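Protein of unknown function (Shewanella baltica, PDB 2Q9R) is of unknown function, belongs to the DUF416 family, and forms an all-helical two-chain assembly that binds benzoic acid in the crystal. Local coordinates at residues F9-A14 / L161-L166; Q36-V41 / Y90-A95; A53-W58 / G182-I187; V99-T104 / S121-S126; N130-I135 / F150-M155. One frame throughout, in Å; residues are numbered along the deposited sequence.

Contact 1 (F9-A14 / L161-L166); sequences FKRLKA and LQNSLL
Arg-11 and Asn-163 make the polar link. Arg-11 NH2 gives a weak hydrogen bond of 2.9 Å to Asn-163 OD1, which lies at the edge of the guanidinium and in its plane; the N-H...O angle of 124° shows how bent the bond is. Stronger partners lie outside: Arg-11 NH1 forms a salt bridge with Glu-170, and Asn-163 ND2 bonds to the carbonyl of Lys-159. The contact ties the short N-terminal helix 8-14 to helix 153-170 of this all-helical fold, the axes of segments 9-14 and 161-166 approaching to 11.3 Å at 40°. Packing is the second element. A bend at chi3 (-76°) helps lay the guanidinium over Leu-166, whose CD2 sits 3.5 Å beneath its centre. A leucine in place of Arg-11 would probably leave Glu-170 without its charged mate and Asn-163 OD1 without the weak bond. The other branch of Leu-166 turns to Leu-12, with CD1 to CD1 at 4.2 Å, and Leu-12 also rests on Phe-23 of helix 17-42.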
# COMPACT_ATOMS: atom_id res chain seq x y z
N PHE A 9 -11.34 12.80 16.93
CA PHE A 9 -12.71 12.36 17.25
C PHE A 9 -13.53 13.40 17.91
O PHE A 9 -14.75 13.39 17.76
CB PHE A 9 -12.76 11.06 18.07
CG PHE A 9 -12.51 9.83 17.24
CD1 PHE A 9 -13.50 9.34 16.40
CD2 PHE A 9 -11.27 9.20 17.28
CE1 PHE A 9 -13.28 8.22 15.62
CE2 PHE A 9 -11.04 8.06 16.52
CZ PHE A 9 -12.04 7.57 15.66
N LYS A 10 -12.90 14.30 18.67
CA LYS A 10 -13.68 15.40 19.24
C LYS A 10 -14.23 16.25 18.07
O LYS A 10 -15.34 16.79 18.15
CB LYS A 10 -12.88 16.22 20.27
N ARG A 11 -13.46 16.36 16.99
CA ARG A 11 -13.79 17.22 15.84
C ARG A 11 -14.86 16.56 14.99
O ARG A 11 -15.85 17.19 14.53
CB ARG A 11 -12.55 17.46 14.97
CG ARG A 11 -11.52 18.45 15.50
CD ARG A 11 -10.62 18.94 14.37
NE ARG A 11 -9.64 17.95 13.98
CZ ARG A 11 -9.20 17.72 12.74
NH1 ARG A 11 -9.66 18.36 11.70
NH2 ARG A 11 -8.28 16.77 12.54
N LEU A 12 -14.72 15.25 14.86
CA LEU A 12 -15.70 14.46 14.14
C LEU A 12 -17.04 14.51 14.86
O LEU A 12 -18.11 14.71 14.24
CB LEU A 12 -15.16 13.03 14.00
CG LEU A 12 -15.81 12.05 13.07
CD1 LEU A 12 -15.95 12.65 11.68
CD2 LEU A 12 -14.96 10.79 13.05
N LYS A 13 -17.01 14.38 16.18
CA LYS A 13 -18.24 14.39 16.96
C LYS A 13 -18.91 15.79 16.96
O LYS A 13 -20.14 15.90 17.05
CB LYS A 13 -17.97 13.95 18.40
CG LYS A 13 -17.62 12.46 18.52
CD LYS A 13 -17.04 12.12 19.89
CE LYS A 13 -16.62 10.64 19.98
NZ LYS A 13 -16.30 10.23 21.39
N ALA A 14 -18.10 16.83 16.84
CA ALA A 14 -18.58 18.21 16.76
C ALA A 14 -19.26 18.55 15.43
O ALA A 14 -19.97 19.54 15.34
CB ALA A 14 -17.44 19.18 17.05
N LEU A 161 -6.09 10.82 4.49
CA LEU A 161 -7.36 10.99 3.81
C LEU A 161 -8.50 11.32 4.79
O LEU A 161 -9.26 12.25 4.57
CB LEU A 161 -7.67 9.76 2.95
CG LEU A 161 -8.93 9.66 2.06
CD1 LEU A 161 -10.23 9.46 2.89
CD2 LEU A 161 -9.04 10.83 1.13
N GLN A 162 -8.62 10.59 5.89
CA GLN A 162 -9.68 10.91 6.87
C GLN A 162 -9.52 12.33 7.45
O GLN A 162 -10.51 13.02 7.65
CB GLN A 162 -9.73 9.89 8.01
CG GLN A 162 -10.26 8.52 7.62
CD GLN A 162 -10.98 7.84 8.74
OE1 GLN A 162 -11.64 8.50 9.55
NE2 GLN A 162 -10.85 6.49 8.81
N ASN A 163 -8.29 12.77 7.70
CA ASN A 163 -8.08 14.13 8.18
C ASN A 163 -8.43 15.20 7.17
O ASN A 163 -9.06 16.21 7.51
CB ASN A 163 -6.64 14.32 8.70
CG ASN A 163 -6.53 13.93 10.15
OD1 ASN A 163 -6.79 14.75 11.03
ND2 ASN A 163 -6.22 12.67 10.42
N SER A 164 -7.97 15.00 5.95
CA SER A 164 -8.23 15.93 4.86
C SER A 164 -9.73 16.04 4.56
O SER A 164 -10.24 17.11 4.30
CB SER A 164 -7.49 15.49 3.62
OG SER A 164 -6.12 15.78 3.75
N LEU A 165 -10.41 14.91 4.58
CA LEU A 165 -11.85 14.88 4.41
C LEU A 165 -12.54 15.65 5.55
O LEU A 165 -13.49 16.40 5.33
CB LEU A 165 -12.33 13.42 4.42
CG LEU A 165 -13.81 13.13 4.20
CD1 LEU A 165 -14.31 13.67 2.82
CD2 LEU A 165 -14.03 11.60 4.34
N LEU A 166 -12.07 15.46 6.78
CA LEU A 166 -12.69 16.15 7.91
C LEU A 166 -12.50 17.66 7.80
O LEU A 166 -13.45 18.44 8.06
CB LEU A 166 -12.12 15.64 9.24
CG LEU A 166 -12.60 16.28 10.54
CD1 LEU A 166 -14.11 16.23 10.64
CD2 LEU A 166 -11.95 15.59 11.74

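Contact 2 (Q36-V41 / Y90-A95); sequences QLFSEV and YGVYPA. With BEZ (benzoic acid), chain E.
One wall of the benzoic acid pocket is built where Phe-38, on helix 17-42, packs against Gly-91 and the first turn of helix 92-111. The Phe-38 ring is held from several directions. Val-92 CA lies over one face, 4.0 Å from the ring centroid and displaced toward the rim, in a CH-pi contact, while Val-92 CB comes within 3.8 Å of Phe-38 CE1. Ala-95 CB approaches obliquely, 3.4 Å from Phe-38 CD2, and the carbonyl carbon of Gly-91 is 3.6 Å from Phe-38 CD1. With CG anti to the backbone N (chi1 168°), the ring is directed into the opposing segment. Gly-91 CA comes 3.6 Å from C2 of the benzoic acid; a CB there would run into C3, so the bare CA lets the ligand ring lie this close. Leu-37 CD2 reaches C3 of the ligand at 3.8 Å, and Pro-94 CG reaches C5 at the same distance. An alanine in place of Phe-38 would probably open a gap against Val-92 and Ala-95 and leave Phe-87 without its edge-to-face partner. The ligand carboxyl group is bonded by His-152 and Ser-136 of the second subunit, so the site spans the dimer interface. Within the chain, Pro-94 leans on Thr-127 of helix 120-136, and Tyr-90 packs on Tyr-131 of that same helix.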
# COMPACT_ATOMS: atom_id res chain seq x y z
N GLN A 36 -16.03 -5.10 -4.86
CA GLN A 36 -16.02 -5.43 -6.28
C GLN A 36 -14.96 -6.50 -6.57
O GLN A 36 -15.23 -7.46 -7.30
CB GLN A 36 -15.76 -4.18 -7.12
CG GLN A 36 -16.94 -3.23 -7.15
CD GLN A 36 -16.58 -1.90 -7.74
OE1 GLN A 36 -15.52 -1.37 -7.48
NE2 GLN A 36 -17.49 -1.34 -8.53
N LEU A 37 -13.77 -6.33 -6.03
CA LEU A 37 -12.70 -7.27 -6.29
C LEU A 37 -13.05 -8.66 -5.72
O LEU A 37 -12.95 -9.66 -6.40
CB LEU A 37 -11.36 -6.76 -5.73
CG LEU A 37 -10.12 -7.64 -6.11
CD1 LEU A 37 -9.98 -7.74 -7.63
CD2 LEU A 37 -8.83 -7.16 -5.42
N PHE A 38 -13.45 -8.70 -4.46
CA PHE A 38 -13.83 -9.94 -3.83
C PHE A 38 -14.91 -10.68 -4.63
O PHE A 38 -14.86 -11.90 -4.82
CB PHE A 38 -14.31 -9.69 -2.40
CG PHE A 38 -14.99 -10.88 -1.79
CD1 PHE A 38 -14.25 -11.97 -1.40
CD2 PHE A 38 -16.37 -10.92 -1.63
CE1 PHE A 38 -14.85 -13.05 -0.84
CE2 PHE A 38 -16.98 -12.05 -1.06
CZ PHE A 38 -16.22 -13.10 -0.66
N SER A 39 -15.91 -9.93 -5.06
CA SER A 39 -17.08 -10.48 -5.70
C SER A 39 -16.70 -11.15 -7.00
O SER A 39 -17.23 -12.21 -7.36
CB SER A 39 -18.11 -9.36 -5.95
OG SER A 39 -19.18 -9.84 -6.75
N GLU A 40 -15.77 -10.51 -7.70
CA GLU A 40 -15.33 -10.99 -8.97
C GLU A 40 -14.45 -12.20 -8.79
O GLU A 40 -14.62 -13.20 -9.46
CB GLU A 40 -14.59 -9.87 -9.67
CG GLU A 40 -13.90 -10.24 -10.94
CD GLU A 40 -12.92 -9.16 -11.36
OE1 GLU A 40 -13.31 -7.96 -11.34
OE2 GLU A 40 -11.76 -9.53 -11.69
N VAL A 41 -13.50 -12.12 -7.86
CA VAL A 41 -12.57 -13.19 -7.63
C VAL A 41 -13.23 -14.41 -6.98
O VAL A 41 -12.95 -15.53 -7.34
CB VAL A 41 -11.37 -12.70 -6.75
CG1 VAL A 41 -10.45 -13.88 -6.29
CG2 VAL A 41 -10.59 -11.61 -7.52
N TYR A 90 -8.74 -13.95 1.82
CA TYR A 90 -8.75 -12.87 2.81
C TYR A 90 -9.82 -11.80 2.46
O TYR A 90 -10.40 -11.17 3.36
CB TYR A 90 -7.35 -12.19 2.97
CG TYR A 90 -7.41 -11.11 4.03
CD1 TYR A 90 -7.37 -11.44 5.38
CD2 TYR A 90 -7.61 -9.79 3.69
CE1 TYR A 90 -7.48 -10.48 6.37
CE2 TYR A 90 -7.73 -8.81 4.66
CZ TYR A 90 -7.70 -9.16 6.00
OH TYR A 90 -7.81 -8.17 6.96
N GLY A 91 -10.04 -11.59 1.16
CA GLY A 91 -10.95 -10.55 0.66
C GLY A 91 -12.34 -10.56 1.25
O GLY A 91 -13.03 -9.52 1.27
N VAL A 92 -12.78 -11.70 1.75
CA VAL A 92 -14.07 -11.75 2.42
C VAL A 92 -14.15 -10.69 3.52
O VAL A 92 -15.20 -10.08 3.72
CB VAL A 92 -14.39 -13.17 2.98
CG1 VAL A 92 -13.42 -13.57 4.12
CG2 VAL A 92 -15.87 -13.23 3.41
N TYR A 93 -13.02 -10.41 4.20
CA TYR A 93 -13.03 -9.47 5.29
C TYR A 93 -13.25 -8.02 4.87
O TYR A 93 -14.18 -7.39 5.36
CB TYR A 93 -11.80 -9.68 6.19
CG TYR A 93 -11.82 -11.04 6.87
CD1 TYR A 93 -12.68 -11.30 7.92
CD2 TYR A 93 -11.00 -12.08 6.42
CE1 TYR A 93 -12.75 -12.55 8.53
CE2 TYR A 93 -11.03 -13.32 7.05
CZ TYR A 93 -11.91 -13.56 8.10
OH TYR A 93 -11.95 -14.79 8.70
N PRO A 94 -12.41 -7.47 3.99
CA PRO A 94 -12.75 -6.12 3.52
C PRO A 94 -14.09 -6.00 2.77
O PRO A 94 -14.75 -4.94 2.86
CB PRO A 94 -11.55 -5.72 2.62
CG PRO A 94 -10.69 -6.92 2.48
CD PRO A 94 -11.12 -7.96 3.47
N ALA A 95 -14.49 -7.03 2.02
CA ALA A 95 -15.78 -7.03 1.33
C ALA A 95 -16.93 -6.92 2.33
O ALA A 95 -17.81 -6.09 2.16
CB ALA A 95 -15.94 -8.29 0.45
C BEZ E . -6.80 -9.05 -1.17
O1 BEZ E . -5.79 -8.28 -1.24
O2 BEZ E . -6.70 -10.29 -0.92
C1 BEZ E . -8.16 -8.48 -1.41
C2 BEZ E . -9.13 -9.23 -2.12
C3 BEZ E . -10.38 -8.67 -2.33
C4 BEZ E . -10.67 -7.40 -1.84
C5 BEZ E . -9.71 -6.67 -1.14
C6 BEZ E . -8.43 -7.22 -0.91

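Contact 3 (A53-W58 / G182-I187); sequences ALELLW and GLRKDI
Segments 53-58 and 182-187 are helical and run roughly antiparallel, their axes 12.3 Å apart at closest and 151° between their directions, a spacing bridged by the long side chains of Trp-58 and Arg-184. The arginine lies across one face of the indole. Its CB stands over the six-membered ring, 3.6 Å from the centroid in a CH-pi contact, and its CG lies 3.5 Å above the middle of the ring system. Farther along, Arg-184 NE is 3.3 Å from Trp-58 CD1. The guanidinium makes an off-centre cation-pi contact, with Arg-184 CZ 4.5 Å from the centroid of the five-membered ring; its plane is tilted 70° to the indole, so this is no flat stack. Past the ring, Arg-184 NH2 forms a salt bridge of 2.7 Å with OE1 of Glu-55, whose chain bends at chi2 (72°) to meet it. The cation is thus shared by the indole and the carboxylate. Trp-58 NE1 bonds to Gln-29 OE1, fixing the indole against helix 17-42. Helix 47-62 faces helix 92-111 through Leu-54 and Leu-57, while helix 177-190 reaches helix 153-170 through Leu-183 and helix 17-42 through Ile-187, which touches Gln-29.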
# COMPACT_ATOMS: atom_id res chain seq x y z
N ALA A 53 -27.22 1.55 -3.42
CA ALA A 53 -27.31 2.14 -2.10
C ALA A 53 -26.44 3.40 -2.01
O ALA A 53 -26.89 4.44 -1.50
CB ALA A 53 -26.92 1.09 -1.01
N LEU A 54 -25.24 3.35 -2.54
CA LEU A 54 -24.36 4.52 -2.48
C LEU A 54 -24.93 5.75 -3.21
O LEU A 54 -24.79 6.87 -2.73
CB LEU A 54 -22.95 4.18 -2.96
CG LEU A 54 -22.05 3.41 -1.96
CD1 LEU A 54 -20.93 2.66 -2.70
CD2 LEU A 54 -21.50 4.34 -0.84
N GLU A 55 -25.54 5.53 -4.37
CA GLU A 55 -26.06 6.59 -5.17
C GLU A 55 -27.23 7.26 -4.45
O GLU A 55 -27.34 8.47 -4.46
CB GLU A 55 -26.50 6.00 -6.53
CG GLU A 55 -27.26 7.02 -7.45
CD GLU A 55 -26.37 8.12 -8.05
OE1 GLU A 55 -25.44 7.77 -8.81
OE2 GLU A 55 -26.62 9.33 -7.78
N LEU A 56 -28.06 6.45 -3.78
CA LEU A 56 -29.12 6.97 -2.93
C LEU A 56 -28.55 7.72 -1.72
O LEU A 56 -29.08 8.75 -1.35
CB LEU A 56 -30.06 5.81 -2.52
CG LEU A 56 -30.92 5.19 -3.64
CD1 LEU A 56 -31.65 3.91 -3.17
CD2 LEU A 56 -31.97 6.16 -4.13
N LEU A 57 -27.45 7.24 -1.13
CA LEU A 57 -26.83 8.01 -0.04
C LEU A 57 -26.29 9.36 -0.54
O LEU A 57 -26.45 10.39 0.13
CB LEU A 57 -25.70 7.22 0.64
CG LEU A 57 -26.21 6.05 1.48
CD1 LEU A 57 -25.12 4.99 1.67
CD2 LEU A 57 -26.83 6.50 2.80
N TRP A 58 -25.68 9.37 -1.72
CA TRP A 58 -25.21 10.64 -2.28
C TRP A 58 -26.41 11.58 -2.52
O TRP A 58 -26.36 12.75 -2.14
CB TRP A 58 -24.41 10.45 -3.54
CG TRP A 58 -23.04 9.92 -3.28
CD1 TRP A 58 -22.56 8.70 -3.63
CD2 TRP A 58 -21.96 10.58 -2.61
NE1 TRP A 58 -21.25 8.56 -3.23
CE2 TRP A 58 -20.86 9.70 -2.60
CE3 TRP A 58 -21.81 11.84 -2.02
CZ2 TRP A 58 -19.66 10.03 -1.99
CZ3 TRP A 58 -20.59 12.18 -1.45
CH2 TRP A 58 -19.54 11.29 -1.46
N GLY A 182 -18.23 17.46 -5.32
CA GLY A 182 -16.79 17.47 -5.49
C GLY A 182 -16.11 16.34 -4.75
O GLY A 182 -15.17 15.74 -5.24
N LEU A 183 -16.58 16.04 -3.55
CA LEU A 183 -16.03 14.93 -2.80
C LEU A 183 -16.34 13.60 -3.50
O LEU A 183 -15.47 12.77 -3.66
CB LEU A 183 -16.53 14.95 -1.35
CG LEU A 183 -15.94 16.06 -0.49
CD1 LEU A 183 -16.61 15.99 0.86
CD2 LEU A 183 -14.42 15.99 -0.37
N ARG A 184 -17.56 13.44 -3.97
CA ARG A 184 -17.94 12.21 -4.65
C ARG A 184 -17.09 12.00 -5.88
O ARG A 184 -16.59 10.89 -6.11
CB ARG A 184 -19.39 12.26 -5.05
CG ARG A 184 -19.91 11.00 -5.74
CD ARG A 184 -21.19 11.34 -6.47
NE ARG A 184 -22.13 10.24 -6.51
CZ ARG A 184 -22.32 9.39 -7.52
NH1 ARG A 184 -21.62 9.50 -8.66
NH2 ARG A 184 -23.25 8.42 -7.38
N LYS A 185 -16.97 13.05 -6.69
CA LYS A 185 -16.18 12.99 -7.92
C LYS A 185 -14.72 12.69 -7.62
O LYS A 185 -14.13 11.84 -8.27
CB LYS A 185 -16.33 14.31 -8.70
CG LYS A 185 -15.49 14.41 -9.98
CD LYS A 185 -15.99 15.54 -10.90
CE LYS A 185 -15.02 16.76 -10.92
NZ LYS A 185 -13.68 16.51 -11.56
N ASP A 186 -14.15 13.35 -6.62
CA ASP A 186 -12.77 13.06 -6.22
C ASP A 186 -12.56 11.59 -5.86
O ASP A 186 -11.60 10.99 -6.32
CB ASP A 186 -12.33 13.93 -5.02
CG ASP A 186 -12.13 15.42 -5.38
OD1 ASP A 186 -12.04 15.78 -6.59
OD2 ASP A 186 -12.05 16.24 -4.41
N ILE A 187 -13.45 11.02 -5.03
CA ILE A 187 -13.30 9.65 -4.52
C ILE A 187 -13.43 8.67 -5.69
O ILE A 187 -12.62 7.76 -5.85
CB ILE A 187 -14.39 9.31 -3.44
CG1 ILE A 187 -14.33 10.22 -2.19
CG2 ILE A 187 -14.36 7.83 -3.04
CD1 ILE A 187 -13.11 10.24 -1.50

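Contact 4 (V99-T104 / S121-S126); sequences VVAIST and SKLSSS
The flat groups are backbone carbonyls, beginning with that of Val-100, whose side chain meets Leu-123 across the contact (CG1 to CD1 4.4 Å). Val-100 O is gripped from opposite faces of its plane by the backbone N and the OG1 of Thr-104, the hydroxyl bond measuring 2.7 Å with the donor 38° out of plane. On the facing helix, Lys-122 O is held likewise by the N and OG of Ser-126, here with OG at 2.6 Å. The contact itself rests on Leu-123. Its CG stands anti to the backbone N (chi1 -176°), which carries both methyls to Ala-101: CD1 and CD2 of Leu-123 each lie 3.8 Å from Ala-101 CB, and CD1 is equally near Ala-101 CA. The two methyls of Leu-123 straddle Ala-101 CB. Met-31 of helix 17-42 touches both Ala-101 and Leu-123, joining a third helix to the pair formed by helices 92-111 and 120-136. Lys-122 turns elsewhere, to a cation-pi contact with Phe-9. The chemistry implies a division of labour: helix joins helix by apolar contact through the methyls of a leucine and an alanine, whereas the hydroxyls of Thr-104 and Ser-126 are satisfied within their own helices.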
# COMPACT_ATOMS: atom_id res chain seq x y z
N VAL A 99 -19.75 -3.69 2.77
CA VAL A 99 -21.24 -3.77 2.76
C VAL A 99 -21.78 -3.44 4.16
O VAL A 99 -22.78 -2.69 4.30
CB VAL A 99 -21.75 -5.14 2.11
CG1 VAL A 99 -21.14 -6.35 2.77
CG2 VAL A 99 -23.29 -5.23 2.10
N VAL A 100 -21.08 -3.88 5.21
CA VAL A 100 -21.56 -3.62 6.57
C VAL A 100 -21.52 -2.11 6.93
O VAL A 100 -22.41 -1.58 7.62
CB VAL A 100 -20.81 -4.49 7.64
CG1 VAL A 100 -21.02 -3.95 9.04
CG2 VAL A 100 -21.22 -6.00 7.54
N ALA A 101 -20.51 -1.42 6.45
CA ALA A 101 -20.45 0.07 6.56
C ALA A 101 -21.66 0.77 5.94
O ALA A 101 -22.23 1.68 6.51
CB ALA A 101 -19.16 0.59 5.91
N ILE A 102 -22.01 0.36 4.73
CA ILE A 102 -23.13 0.96 4.03
C ILE A 102 -24.40 0.64 4.81
O ILE A 102 -25.22 1.55 5.03
CB ILE A 102 -23.22 0.47 2.56
CG1 ILE A 102 -21.97 0.96 1.80
CG2 ILE A 102 -24.49 1.01 1.93
CD1 ILE A 102 -21.68 0.24 0.47
N SER A 103 -24.54 -0.60 5.26
CA SER A 103 -25.71 -0.97 6.04
C SER A 103 -25.81 -0.16 7.33
O SER A 103 -26.88 0.31 7.67
CB SER A 103 -25.70 -2.45 6.40
OG SER A 103 -25.65 -3.28 5.25
N THR A 104 -24.69 -0.05 8.06
CA THR A 104 -24.62 0.75 9.29
C THR A 104 -24.99 2.23 9.03
O THR A 104 -25.78 2.81 9.75
CB THR A 104 -23.20 0.67 9.88
OG1 THR A 104 -22.86 -0.71 10.09
CG2 THR A 104 -23.08 1.45 11.19
N SER A 121 -15.88 5.91 10.80
CA SER A 121 -14.42 6.23 10.80
C SER A 121 -13.54 5.06 11.26
O SER A 121 -12.51 4.75 10.66
CB SER A 121 -14.08 7.45 11.67
OG SER A 121 -12.64 7.60 11.79
N LYS A 122 -13.93 4.46 12.38
CA LYS A 122 -13.24 3.32 12.95
C LYS A 122 -13.35 2.07 12.07
O LYS A 122 -12.42 1.27 11.97
CB LYS A 122 -13.84 3.02 14.31
CG LYS A 122 -13.52 4.10 15.37
CD LYS A 122 -14.16 3.77 16.73
CE LYS A 122 -13.74 4.76 17.85
NZ LYS A 122 -14.39 4.43 19.17
N LEU A 123 -14.49 1.89 11.43
CA LEU A 123 -14.65 0.75 10.56
C LEU A 123 -13.63 0.85 9.44
O LEU A 123 -12.90 -0.11 9.14
CB LEU A 123 -16.08 0.70 10.06
CG LEU A 123 -16.46 -0.49 9.21
CD1 LEU A 123 -17.98 -0.74 9.27
CD2 LEU A 123 -15.99 -0.24 7.78
N SER A 124 -13.51 2.05 8.87
CA SER A 124 -12.59 2.26 7.76
C SER A 124 -11.17 2.02 8.18
O SER A 124 -10.45 1.33 7.47
CB SER A 124 -12.73 3.67 7.17
OG SER A 124 -11.91 3.82 6.02
N SER A 125 -10.77 2.59 9.33
CA SER A 125 -9.42 2.44 9.76
C SER A 125 -9.11 1.01 10.22
O SER A 125 -7.99 0.52 10.04
CB SER A 125 -9.01 3.52 10.78
OG SER A 125 -9.85 3.50 11.89
N SER A 126 -10.07 0.34 10.82
CA SER A 126 -9.82 -1.04 11.25
C SER A 126 -9.58 -1.97 10.08
O SER A 126 -8.80 -2.91 10.19
CB SER A 126 -11.00 -1.55 12.05
OG SER A 126 -11.19 -0.69 13.16

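Contact 5 (N130-I135 / F150-M155); sequences NYIEAI and FAHEVM. With BEZ (benzoic acid), chain B.
Ile-132 meets His-152 because its CG1 lies anti to the carbonyl carbon (chi1 -67°) and the chain then runs on extended (chi2 167°), sending CD1 across to the opposing segment while CG2 hangs over the imidazole. Ile-132 CG2 is centred on one face of the His-152 ring, 3.6 Å from the centroid, in a CH-pi contact. Ile-132 CD1 lies 3.6 Å from His-152 CB and 3.8 Å from both Val-154 CG1 and CB of Met-155, a selenomethionine, so one methyl touches three residues. The imidazole is fixed at its rim as well: ND1 bonds to the carbonyl of Phe-148, and His-152 NE2 donates to O1 of a benzoic acid over 2.6 Å, nearly straight at 174°. Ser-136 OG, on the same helix as Ile-132, also bonds this ligand. Second-shell packing by Ile-132 therefore probably helps position a group that binds the ligand directly. His-152 occupies the N-cap position of helix 153-170, beside Ile-197 of the second subunit. The arrangement is that of a ligand site at a helix start on a dimer interface, where His-152 and Ser-136 of one subunit hold the carboxyl end and, as at the twin site, pocket residues of the other probably line the ring of the benzoic acid.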
# COMPACT_ATOMS: atom_id res chain seq x y z
N ASN A 130 -6.33 -4.31 9.95
CA ASN A 130 -6.51 -5.76 9.91
C ASN A 130 -5.77 -6.35 8.74
O ASN A 130 -5.16 -7.42 8.85
CB ASN A 130 -7.99 -6.15 9.80
CG ASN A 130 -8.75 -5.93 11.07
OD1 ASN A 130 -8.18 -5.83 12.16
ND2 ASN A 130 -10.06 -5.82 10.94
N TYR A 131 -5.79 -5.62 7.63
CA TYR A 131 -5.03 -5.95 6.43
C TYR A 131 -3.55 -6.03 6.73
O TYR A 131 -2.92 -7.03 6.43
CB TYR A 131 -5.29 -4.92 5.32
CG TYR A 131 -4.57 -5.21 4.03
CD1 TYR A 131 -5.01 -6.21 3.19
CD2 TYR A 131 -3.43 -4.49 3.65
CE1 TYR A 131 -4.35 -6.50 2.03
CE2 TYR A 131 -2.76 -4.77 2.46
CZ TYR A 131 -3.25 -5.78 1.66
OH TYR A 131 -2.65 -6.12 0.48
N ILE A 132 -3.01 -4.99 7.37
CA ILE A 132 -1.60 -4.94 7.77
C ILE A 132 -1.28 -6.04 8.76
O ILE A 132 -0.28 -6.75 8.62
CB ILE A 132 -1.25 -3.60 8.39
CG1 ILE A 132 -1.32 -2.48 7.33
CG2 ILE A 132 0.14 -3.66 9.08
CD1 ILE A 132 -1.31 -1.07 7.87
N GLU A 133 -2.16 -6.20 9.75
CA GLU A 133 -1.92 -7.17 10.83
C GLU A 133 -2.10 -8.63 10.37
O GLU A 133 -1.47 -9.53 10.92
CB GLU A 133 -2.76 -6.85 12.07
CG GLU A 133 -2.26 -5.69 12.92
CD GLU A 133 -3.37 -5.08 13.77
OE1 GLU A 133 -4.37 -5.76 14.03
OE2 GLU A 133 -3.31 -3.90 14.14
N ALA A 134 -2.92 -8.85 9.35
CA ALA A 134 -3.18 -10.18 8.78
C ALA A 134 -1.89 -10.87 8.38
O ALA A 134 -1.68 -12.03 8.64
CB ALA A 134 -4.08 -10.05 7.54
N ILE A 135 -1.04 -10.12 7.71
CA ILE A 135 0.19 -10.65 7.14
C ILE A 135 1.30 -10.68 8.21
O ILE A 135 1.97 -11.69 8.41
CB ILE A 135 0.56 -9.75 5.92
CG1 ILE A 135 2.06 -9.77 5.56
CG2 ILE A 135 0.08 -8.37 6.19
N PHE A 150 1.49 2.06 11.74
CA PHE A 150 1.64 3.33 11.03
C PHE A 150 2.92 3.44 10.21
O PHE A 150 3.07 4.39 9.45
CB PHE A 150 1.49 4.55 11.96
CG PHE A 150 0.05 4.91 12.21
CD1 PHE A 150 -0.70 4.21 13.15
CD2 PHE A 150 -0.57 5.92 11.47
CE1 PHE A 150 -2.03 4.50 13.39
CE2 PHE A 150 -1.93 6.21 11.70
CZ PHE A 150 -2.66 5.50 12.67
N ALA A 151 3.84 2.47 10.33
CA ALA A 151 5.02 2.44 9.48
C ALA A 151 4.65 1.98 8.08
O ALA A 151 5.51 1.93 7.21
CB ALA A 151 6.04 1.50 10.06
N HIS A 152 3.39 1.60 7.88
CA HIS A 152 2.94 1.11 6.59
C HIS A 152 2.21 2.23 5.86
O HIS A 152 1.31 2.80 6.39
CB HIS A 152 1.98 -0.05 6.78
CG HIS A 152 2.63 -1.29 7.31
ND1 HIS A 152 3.12 -1.38 8.59
CD2 HIS A 152 2.86 -2.50 6.73
CE1 HIS A 152 3.66 -2.57 8.77
NE2 HIS A 152 3.51 -3.27 7.66
N GLU A 153 2.62 2.52 4.64
CA GLU A 153 2.10 3.68 3.93
C GLU A 153 0.56 3.70 3.78
O GLU A 153 -0.07 4.76 3.86
CB GLU A 153 2.77 3.77 2.56
CG GLU A 153 2.50 5.05 1.79
CD GLU A 153 3.17 6.28 2.35
OE1 GLU A 153 4.04 6.17 3.25
OE2 GLU A 153 2.84 7.38 1.87
N VAL A 154 -0.04 2.54 3.59
CA VAL A 154 -1.49 2.47 3.48
C VAL A 154 -2.19 3.02 4.74
O VAL A 154 -3.24 3.66 4.63
CB VAL A 154 -1.93 1.03 3.13
CG1 VAL A 154 -1.79 0.12 4.32
CG2 VAL A 154 -3.30 0.99 2.56
N MSE A 155 -1.62 2.78 5.93
CA MSE A 155 -2.26 3.32 7.13
C MSE A 155 -2.05 4.84 7.23
O MSE A 155 -2.95 5.58 7.65
CB MSE A 155 -1.78 2.67 8.42
CG MSE A 155 -2.45 3.29 9.66
SE MSE A 155 -4.38 3.13 9.68
CE MSE A 155 -4.10 1.55 10.14
C BEZ B . 5.32 -6.37 7.79
O1 BEZ B . 4.45 -5.63 7.22
O2 BEZ B . 5.00 -7.37 8.50
C1 BEZ B . 6.76 -6.03 7.65
C2 BEZ B . 7.64 -6.18 8.74
C3 BEZ B . 8.98 -5.85 8.57
C4 BEZ B . 9.44 -5.40 7.33
C5 BEZ B . 8.56 -5.25 6.26
C6 BEZ B . 7.20 -5.58 6.41

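How the contacts relate
From the N terminus, helix 8-14 opens the loop that contact 1 closes only at 161-166, and contacts 2, 4 and 5 all fall within it. Contact 2 joins helix 17-42 to the start of helix 92-111. Contact 3 opens at 53-58, before contact 2 has closed, and closes last, at 182-187; it therefore crosses both contact 1 and contact 2. Within its span, contacts 4 and 5 follow in series, first pairing helix 92-111 with helix 120-136, then helix 120-136 with the start of helix 153-170. Contact 4 lies nearest the chain's centre and touches contacts 1, 3 and 5, whereas contacts 2 and 5 reach the second subunit.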